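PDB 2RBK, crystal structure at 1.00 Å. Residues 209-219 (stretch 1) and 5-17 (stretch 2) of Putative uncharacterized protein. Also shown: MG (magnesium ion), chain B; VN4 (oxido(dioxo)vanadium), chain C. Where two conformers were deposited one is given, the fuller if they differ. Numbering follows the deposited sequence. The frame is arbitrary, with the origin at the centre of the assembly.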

# COMPACT_ATOMS: atom_id res chain seq x y z
N PHE A 209 -5.12 -9.50 2.97
CA PHE A 209 -6.27 -8.75 3.37
C PHE A 209 -6.23 -7.39 2.71
O PHE A 209 -5.22 -6.69 2.85
CB PHE A 209 -6.33 -8.55 4.88
CG PHE A 209 -6.32 -9.82 5.71
CD1 PHE A 209 -5.15 -10.53 5.92
CD2 PHE A 209 -7.47 -10.28 6.32
CE1 PHE A 209 -5.13 -11.65 6.70
CE2 PHE A 209 -7.46 -11.43 7.10
CZ PHE A 209 -6.28 -12.12 7.31
N GLY A 210 -7.32 -6.98 2.05
CA GLY A 210 -7.31 -5.67 1.40
C GLY A 210 -8.69 -5.18 1.09
O GLY A 210 -9.70 -5.89 1.17
N ASP A 211 -8.73 -3.89 0.72
CA ASP A 211 -9.95 -3.20 0.41
C ASP A 211 -9.91 -2.48 -0.93
O ASP A 211 -10.97 -1.92 -1.26
CB ASP A 211 -10.33 -2.11 1.46
CG ASP A 211 -9.43 -0.91 1.36
OD1 ASP A 211 -8.20 -1.14 1.24
OD2 ASP A 211 -9.95 0.24 1.34
N GLY A 212 -8.81 -2.44 -1.64
CA GLY A 212 -8.64 -1.49 -2.76
C GLY A 212 -8.11 -2.13 -4.00
O GLY A 212 -7.63 -3.27 -4.00
N GLY A 213 -8.19 -1.37 -5.11
CA GLY A 213 -7.70 -1.88 -6.36
C GLY A 213 -6.23 -2.27 -6.33
O GLY A 213 -5.89 -3.25 -7.02
N ASN A 214 -5.40 -1.60 -5.56
CA ASN A 214 -3.99 -1.94 -5.49
C ASN A 214 -3.71 -3.19 -4.64
O ASN A 214 -2.56 -3.57 -4.50
CB ASN A 214 -3.12 -0.78 -5.01
CG ASN A 214 -3.28 -0.41 -3.53
OD1 ASN A 214 -4.40 -0.62 -3.02
ND2 ASN A 214 -2.28 0.19 -2.89
N ASP A 215 -4.80 -3.82 -4.11
CA ASP A 215 -4.70 -5.06 -3.41
C ASP A 215 -5.07 -6.24 -4.29
O ASP A 215 -4.89 -7.39 -3.86
CB ASP A 215 -5.63 -5.06 -2.19
CG ASP A 215 -5.29 -3.96 -1.21
OD1 ASP A 215 -4.04 -3.83 -0.96
OD2 ASP A 215 -6.20 -3.31 -0.69
N ILE A 216 -5.65 -6.01 -5.46
CA ILE A 216 -6.16 -7.12 -6.25
C ILE A 216 -5.08 -8.14 -6.57
O ILE A 216 -5.32 -9.34 -6.46
CB ILE A 216 -6.87 -6.56 -7.52
CG1 ILE A 216 -8.21 -5.97 -7.11
CG2 ILE A 216 -7.01 -7.61 -8.60
CD1 ILE A 216 -8.94 -5.20 -8.23
N SER A 217 -3.87 -7.67 -6.96
CA SER A 217 -2.86 -8.68 -7.32
C SER A 217 -2.50 -9.51 -6.10
O SER A 217 -2.30 -10.74 -6.26
CB SER A 217 -1.66 -8.09 -7.98
OG SER A 217 -0.94 -7.22 -7.14
N MET A 218 -2.39 -8.96 -4.91
CA MET A 218 -2.08 -9.80 -3.74
C MET A 218 -3.25 -10.63 -3.26
O MET A 218 -3.01 -11.69 -2.65
CB MET A 218 -1.45 -9.02 -2.58
CG MET A 218 -2.35 -8.11 -1.78
SD MET A 218 -1.50 -7.65 -0.25
CE MET A 218 -2.79 -6.68 0.55
N LEU A 219 -4.49 -10.20 -3.48
CA LEU A 219 -5.68 -11.00 -3.16
C LEU A 219 -5.70 -12.26 -4.04
O LEU A 219 -6.08 -13.33 -3.57
CB LEU A 219 -6.94 -10.19 -3.32
CG LEU A 219 -7.13 -9.11 -2.25
CD1 LEU A 219 -8.24 -8.13 -2.58
CD2 LEU A 219 -7.40 -9.70 -0.89
MG MG B . -6.55 0.10 1.30
V VN4 C . -3.07 0.72 1.53
O1 VN4 C . -2.33 0.81 3.02
O2 VN4 C . -4.77 1.13 1.35
O3 VN4 C . -2.19 0.83 -0.08
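Stretch 2 5-17: LFFDIDGTLVSFE

Residues 5-7 of stretch 2 are the end of a β-strand and lie parallel to residues 209-210, the end of a strand of stretch 1. Phe7 pairs with Phe209, their CA atoms 5.0 Å apart, and the next pair, Gly210 CA and Asp8 CA, is separated by 5.2 Å. Two backbone hydrogen bonds hold this edge together: Phe209 N donates to Phe6 O at 2.9 Å, and Asp8 N donates to Phe209 O at 3.1 Å in a nearly straight line. Phe209 thus uses both its amide and its carbonyl to reach the residues that flank its partner, as expected for a parallel bridge. Beyond this point both chains leave the strand conformation and turn into loops; the backbones have moved slightly apart by Asp211 and Gly11, whose CA atoms lie 5.9 Å from each other.

Phe209 contributes the largest covered area. Its side chain, with chi1 in the m well, projects from the same face of the sheet as that of Phe7, also m, and the two rings form an offset stack with centroids 4.4 Å apart and planes inclined by 17°. The closest approach, Phe209 CD1 to Phe7 CE2, is 3.4 Å, with Phe7 CE2 over one face of the Phe209 ring. Leu5 meets the edge of that ring, its CD2 4.2 Å from Phe209 CE1. On the loop side, Thr12 CG2 packs 3.8 Å from Phe209 CB, so the methyl group of Thr12 extends the apolar surface past the end of the strand. Met218, on the helix of stretch 1, makes a looser contact with the end of the strand and the residue after it: Met218 SD is 4.4 Å from Phe6 CB, and Met218 CE is 3.9 Å from Asp8 N.

Asp211 and Asp8 are the other two major participants, and here the contact changes from apolar packing to metal coordination. Their CA-to-CB bonds each point toward the opposing stretch, and Asp211 OD1 and Asp8 OD1 come within 2.7 Å. The pair is not a hydrogen bond: Asp211 OD1 and Asp8 OD1 both bind MG, each at 2.1 Å, and the positive ion offsets the repulsion expected between carboxylates. Asp10 O completes the protein ligands, also 2.1 Å from MG. VN4 O2, 2.0 Å from MG, and two waters fill the remaining positions, giving six ligands in all. The second carboxylate oxygen of Asp8, OD2, binds VN4 V at 2.0 Å, so this one side chain joins both bound groups.

Gly11 lies against Asp211, its CA 3.5 Å from Asp211 OD2. An ideal CB on Gly11 would fall 2.1 Å from Asp211 OD2, a clash, and the positive phi of Gly11 also favours glycine. Thr12 OG1 donates to Asp8 OD1 at 2.9 Å within stretch 2, while in stretch 1 Asp215 OD2 accepts from Asp211 N at 3.0 Å and from Gly212 N at 2.9 Å. These bonds brace the two loops around the metal site.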

# COMPACT_ATOMS: atom_id res chain seq x y z
N LEU A 5 0.60 -13.58 7.17
CA LEU A 5 -0.54 -12.67 6.95
C LEU A 5 -0.02 -11.38 6.36
O LEU A 5 0.96 -10.81 6.87
CB LEU A 5 -1.22 -12.36 8.26
CG LEU A 5 -1.64 -13.56 9.15
CD1 LEU A 5 -2.31 -13.06 10.40
CD2 LEU A 5 -2.53 -14.53 8.38
N PHE A 6 -0.68 -10.87 5.32
CA PHE A 6 -0.32 -9.64 4.67
C PHE A 6 -1.50 -8.67 4.72
O PHE A 6 -2.53 -8.96 4.13
CB PHE A 6 0.06 -9.88 3.20
CG PHE A 6 1.29 -10.75 3.10
CD1 PHE A 6 1.24 -12.13 3.02
CD2 PHE A 6 2.55 -10.14 3.11
CE1 PHE A 6 2.39 -12.88 2.98
CE2 PHE A 6 3.71 -10.89 3.07
CZ PHE A 6 3.62 -12.27 2.98
N PHE A 7 -1.32 -7.56 5.41
CA PHE A 7 -2.39 -6.59 5.63
C PHE A 7 -2.10 -5.28 4.91
O PHE A 7 -1.12 -4.60 5.20
CB PHE A 7 -2.54 -6.26 7.09
CG PHE A 7 -2.99 -7.40 7.95
CD1 PHE A 7 -2.10 -8.17 8.66
CD2 PHE A 7 -4.35 -7.74 8.03
CE1 PHE A 7 -2.53 -9.22 9.46
CE2 PHE A 7 -4.76 -8.80 8.81
CZ PHE A 7 -3.86 -9.54 9.53
N ASP A 8 -3.04 -4.88 4.03
CA ASP A 8 -3.12 -3.48 3.66
C ASP A 8 -3.39 -2.64 4.89
O ASP A 8 -3.93 -3.11 5.89
CB ASP A 8 -4.25 -3.32 2.65
CG ASP A 8 -4.51 -1.93 2.22
OD1 ASP A 8 -5.69 -1.51 2.26
OD2 ASP A 8 -3.53 -1.23 1.81
N ILE A 9 -3.02 -1.35 4.83
CA ILE A 9 -3.29 -0.46 5.96
C ILE A 9 -4.65 0.25 5.74
O ILE A 9 -5.60 -0.01 6.49
CB ILE A 9 -2.20 0.60 6.21
CG1 ILE A 9 -0.84 -0.04 6.45
CG2 ILE A 9 -2.63 1.50 7.33
CD1 ILE A 9 0.29 0.99 6.48
N ASP A 10 -4.72 1.14 4.80
CA ASP A 10 -5.87 2.06 4.73
C ASP A 10 -7.13 1.34 4.25
O ASP A 10 -7.17 0.77 3.18
CB ASP A 10 -5.51 3.23 3.85
CG ASP A 10 -4.35 3.99 4.41
OD1 ASP A 10 -4.55 4.64 5.46
OD2 ASP A 10 -3.23 3.89 3.84
N GLY A 11 -8.17 1.34 5.06
CA GLY A 11 -9.41 0.66 4.81
C GLY A 11 -9.38 -0.81 5.16
O GLY A 11 -10.39 -1.49 4.97
N THR A 12 -8.28 -1.30 5.70
CA THR A 12 -8.11 -2.74 6.02
C THR A 12 -7.74 -2.89 7.49
O THR A 12 -8.48 -3.55 8.25
CB THR A 12 -7.08 -3.34 5.05
OG1 THR A 12 -7.58 -3.24 3.72
CG2 THR A 12 -6.86 -4.84 5.40
N LEU A 13 -6.65 -2.27 7.92
CA LEU A 13 -6.33 -2.12 9.33
C LEU A 13 -6.89 -0.84 9.92
O LEU A 13 -7.44 -0.88 11.00
CB LEU A 13 -4.79 -2.14 9.56
CG LEU A 13 -4.13 -3.47 9.26
CD1 LEU A 13 -2.60 -3.28 9.35
CD2 LEU A 13 -4.57 -4.55 10.21
N VAL A 14 -6.73 0.28 9.24
CA VAL A 14 -7.13 1.61 9.72
C VAL A 14 -8.37 2.06 8.99
O VAL A 14 -8.39 2.15 7.76
CB VAL A 14 -5.97 2.62 9.52
CG1 VAL A 14 -6.42 4.04 10.01
CG2 VAL A 14 -4.74 2.22 10.23
N SER A 15 -9.42 2.38 9.76
CA SER A 15 -10.67 2.83 9.22
C SER A 15 -10.57 4.20 8.58
O SER A 15 -10.04 5.12 9.21
CB SER A 15 -11.67 2.89 10.36
OG SER A 15 -12.87 3.52 9.93
N PHE A 16 -11.14 4.40 7.40
CA PHE A 16 -11.20 5.72 6.79
C PHE A 16 -12.19 6.59 7.54
O PHE A 16 -12.09 7.81 7.50
CB PHE A 16 -11.63 5.63 5.33
CG PHE A 16 -10.57 5.21 4.38
CD1 PHE A 16 -9.51 6.02 4.08
CD2 PHE A 16 -10.59 3.96 3.73
CE1 PHE A 16 -8.53 5.64 3.15
CE2 PHE A 16 -9.62 3.65 2.84
CZ PHE A 16 -8.56 4.42 2.52
N GLU A 17 -13.16 5.97 8.18
CA GLU A 17 -14.23 6.76 8.85
C GLU A 17 -13.78 7.22 10.22
O GLU A 17 -14.08 8.37 10.58
CB GLU A 17 -15.52 5.92 8.77
CG GLU A 17 -16.03 5.65 7.34
CD GLU A 17 -15.42 4.55 6.51
OE1 GLU A 17 -14.82 3.54 6.98
OE2 GLU A 17 -15.52 4.70 5.26
O HOH W 1 -7.72 1.63 0.52
O HOH W 2 -6.00 -0.71 -0.55
O HOH W 3 -2.44 2.75 1.52